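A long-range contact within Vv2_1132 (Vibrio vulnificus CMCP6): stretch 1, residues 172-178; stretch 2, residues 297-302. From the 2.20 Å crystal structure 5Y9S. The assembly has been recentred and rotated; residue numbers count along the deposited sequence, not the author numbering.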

# COMPACT_ATOMS: atom_id res chain seq x y z
N LEU D 172 27.57 16.74 20.06
CA LEU D 172 26.59 17.26 21.01
C LEU D 172 27.29 17.83 22.24
O LEU D 172 28.34 17.34 22.66
CB LEU D 172 25.61 16.18 21.47
CG LEU D 172 25.00 15.34 20.36
CD1 LEU D 172 24.15 14.21 20.91
CD2 LEU D 172 24.19 16.24 19.45
N GLU D 173 26.68 18.87 22.80
CA GLU D 173 27.04 19.35 24.13
C GLU D 173 25.90 19.06 25.10
O GLU D 173 24.72 19.08 24.74
CB GLU D 173 27.34 20.85 24.11
CG GLU D 173 27.93 21.36 25.42
CD GLU D 173 28.06 22.87 25.45
OE1 GLU D 173 28.36 23.41 26.53
OE2 GLU D 173 27.86 23.50 24.39
N LYS D 174 26.26 18.79 26.35
CA LYS D 174 25.30 18.43 27.37
C LYS D 174 25.56 19.23 28.63
O LYS D 174 26.71 19.53 28.97
CB LYS D 174 25.33 16.93 27.68
CG LYS D 174 26.29 16.48 28.77
CD LYS D 174 26.15 14.98 29.03
CE LYS D 174 27.05 14.54 30.18
NZ LYS D 174 28.49 14.93 29.96
N CYS D 175 24.49 19.61 29.31
CA CYS D 175 24.56 20.33 30.56
C CYS D 175 23.49 19.78 31.49
O CYS D 175 22.54 19.12 31.06
CB CYS D 175 24.39 21.84 30.37
SG CYS D 175 22.68 22.41 30.41
N VAL D 176 23.67 20.05 32.78
CA VAL D 176 22.83 19.53 33.83
C VAL D 176 21.82 20.61 34.18
O VAL D 176 22.20 21.70 34.63
CB VAL D 176 23.66 19.12 35.06
CG1 VAL D 176 22.77 18.66 36.22
CG2 VAL D 176 24.68 18.04 34.67
N ILE D 177 20.54 20.32 33.96
CA ILE D 177 19.48 21.27 34.28
C ILE D 177 19.16 21.22 35.76
O ILE D 177 18.99 22.26 36.41
CB ILE D 177 18.22 20.98 33.44
CG1 ILE D 177 18.48 21.29 31.97
CG2 ILE D 177 17.04 21.78 33.98
CD1 ILE D 177 19.09 22.63 31.76
N HIS D 178 19.09 20.02 36.31
CA HIS D 178 18.51 19.79 37.62
C HIS D 178 18.99 18.45 38.14
O HIS D 178 19.03 17.47 37.39
CB HIS D 178 16.98 19.81 37.54
CG HIS D 178 16.32 20.34 38.77
ND1 HIS D 178 14.96 20.53 38.85
CD2 HIS D 178 16.83 20.73 39.96
CE1 HIS D 178 14.66 21.02 40.04
NE2 HIS D 178 15.78 21.14 40.73
N PHE D 297 18.64 31.09 24.95
CA PHE D 297 17.98 30.10 25.79
C PHE D 297 18.98 29.32 26.62
O PHE D 297 18.82 29.16 27.83
CB PHE D 297 17.15 29.14 24.93
CG PHE D 297 16.18 28.32 25.72
CD1 PHE D 297 16.61 27.23 26.47
CD2 PHE D 297 14.83 28.63 25.72
CE1 PHE D 297 15.71 26.48 27.19
CE2 PHE D 297 13.93 27.87 26.44
CZ PHE D 297 14.38 26.80 27.18
N TRP D 298 20.02 28.79 25.96
CA TRP D 298 20.99 27.94 26.65
C TRP D 298 21.72 28.71 27.75
O TRP D 298 21.85 28.21 28.88
CB TRP D 298 21.97 27.36 25.64
CG TRP D 298 23.01 26.49 26.22
CD1 TRP D 298 24.16 26.88 26.84
CD2 TRP D 298 23.02 25.05 26.24
NE1 TRP D 298 24.88 25.78 27.25
CE2 TRP D 298 24.20 24.64 26.89
CE3 TRP D 298 22.14 24.07 25.76
CZ2 TRP D 298 24.52 23.30 27.08
CZ3 TRP D 298 22.46 22.73 25.95
CH2 TRP D 298 23.64 22.36 26.61
N GLN D 299 22.17 29.93 27.45
CA GLN D 299 22.90 30.71 28.45
C GLN D 299 22.04 31.06 29.65
O GLN D 299 22.57 31.45 30.69
CB GLN D 299 23.45 31.99 27.81
CG GLN D 299 24.94 31.92 27.47
CD GLN D 299 25.22 31.32 26.09
OE1 GLN D 299 24.33 31.17 25.27
NE2 GLN D 299 26.48 30.97 25.85
N GLU D 300 20.72 30.92 29.54
CA GLU D 300 19.86 31.24 30.67
C GLU D 300 19.70 30.07 31.64
O GLU D 300 19.51 30.29 32.84
CB GLU D 300 18.50 31.74 30.16
CG GLU D 300 17.90 32.86 30.99
CD GLU D 300 17.53 32.40 32.38
OE1 GLU D 300 16.88 31.34 32.49
OE2 GLU D 300 17.89 33.09 33.35
N ILE D 301 19.81 28.83 31.17
CA ILE D 301 19.69 27.65 32.04
C ILE D 301 21.11 27.14 32.29
O ILE D 301 21.61 26.25 31.60
CB ILE D 301 18.79 26.57 31.43
CG1 ILE D 301 19.03 26.43 29.93
CG2 ILE D 301 17.31 26.86 31.66
CD1 ILE D 301 18.23 25.32 29.31
N ASP D 302 21.77 27.71 33.30
CA ASP D 302 23.10 27.25 33.73
C ASP D 302 23.46 27.82 35.10
O ASP D 302 24.46 27.43 35.71
CB ASP D 302 24.18 27.63 32.70
CG ASP D 302 24.72 26.42 31.94
OD1 ASP D 302 24.41 25.28 32.33
OD2 ASP D 302 25.46 26.61 30.95

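Residues 172-178 belong to a strand that continues later in the chain, extended except at Ile177 (phi/psi -81/-42), while the second stretch carries a helix, already under way before Phe297, into a less regular segment at Ile301 and Asp302. Within this second stretch the backbone turns on its own hydrogen bonds: Glu300 N donates to Phe297 O at 3.1 Å, and Ile301 N makes weak bonds to Phe297 O at 3.5 Å and to Trp298 O at 3.1 Å. The closest CA atoms across the stretches are those of Ile177 and Ile301, 6.8 Å apart. No hydrogen bond crosses between the stretches; the contact rests mainly on side-chain packing, and it buries a modest 289 Å² summed over both sides.

Alternation along the strand sets the pattern. Glu173 and Cys175 direct their CA-to-CB bonds toward the second stretch, whereas Lys174 and Val176 direct theirs away, where a charged chain and a small aliphatic one remain exposed. On the other side, Trp298 and Ile301 both point toward the strand. They lie three residues apart, close to one helical turn, which brings both side chains to the same side.

Trp298 contributes the largest covered area, 88 Å². Its t rotamer (chi1 180°) carries the indole out to the strand, and a broad, buried aromatic surface suits this place because it can meet several residues at once. Cys175 packs closest: its CB is 3.6 Å from Trp298 CZ2, and its SG lies over one face of the indole, 4.2 Å from the centroid of the six-membered ring and 26° off the ring normal. Sulfur is polarizable and suits such a position, and the short side chain lets the strand approach the ring closely. The backbone of Lys174 meets the ring at its edge, with Lys174 C 4.2 Å from Trp298 CH2. Glu173 suits its place by length: its extended chain carries OE1 to 3.9 Å from Trp298 CZ2. The residue is partly exposed, and its OE2 is hydrogen-bonded elsewhere in the structure.

Farther along, two isoleucines form a second apolar contact. The CA-to-CB bond of Ile177 points sideways, but its m, m conformation brings the end of the chain nearer, so that Ile177 CD1 lies 3.7 Å from Ile301 CD1. Isoleucine suits both positions because its apolar chain ends in a methyl that can pack against another; Ile301 is buried and Ile177 partly exposed. At the margin, Asp302 places OD1 3.9 Å from Cys175 SG, a van der Waals neighbour, and a charged residue suits this exposed position.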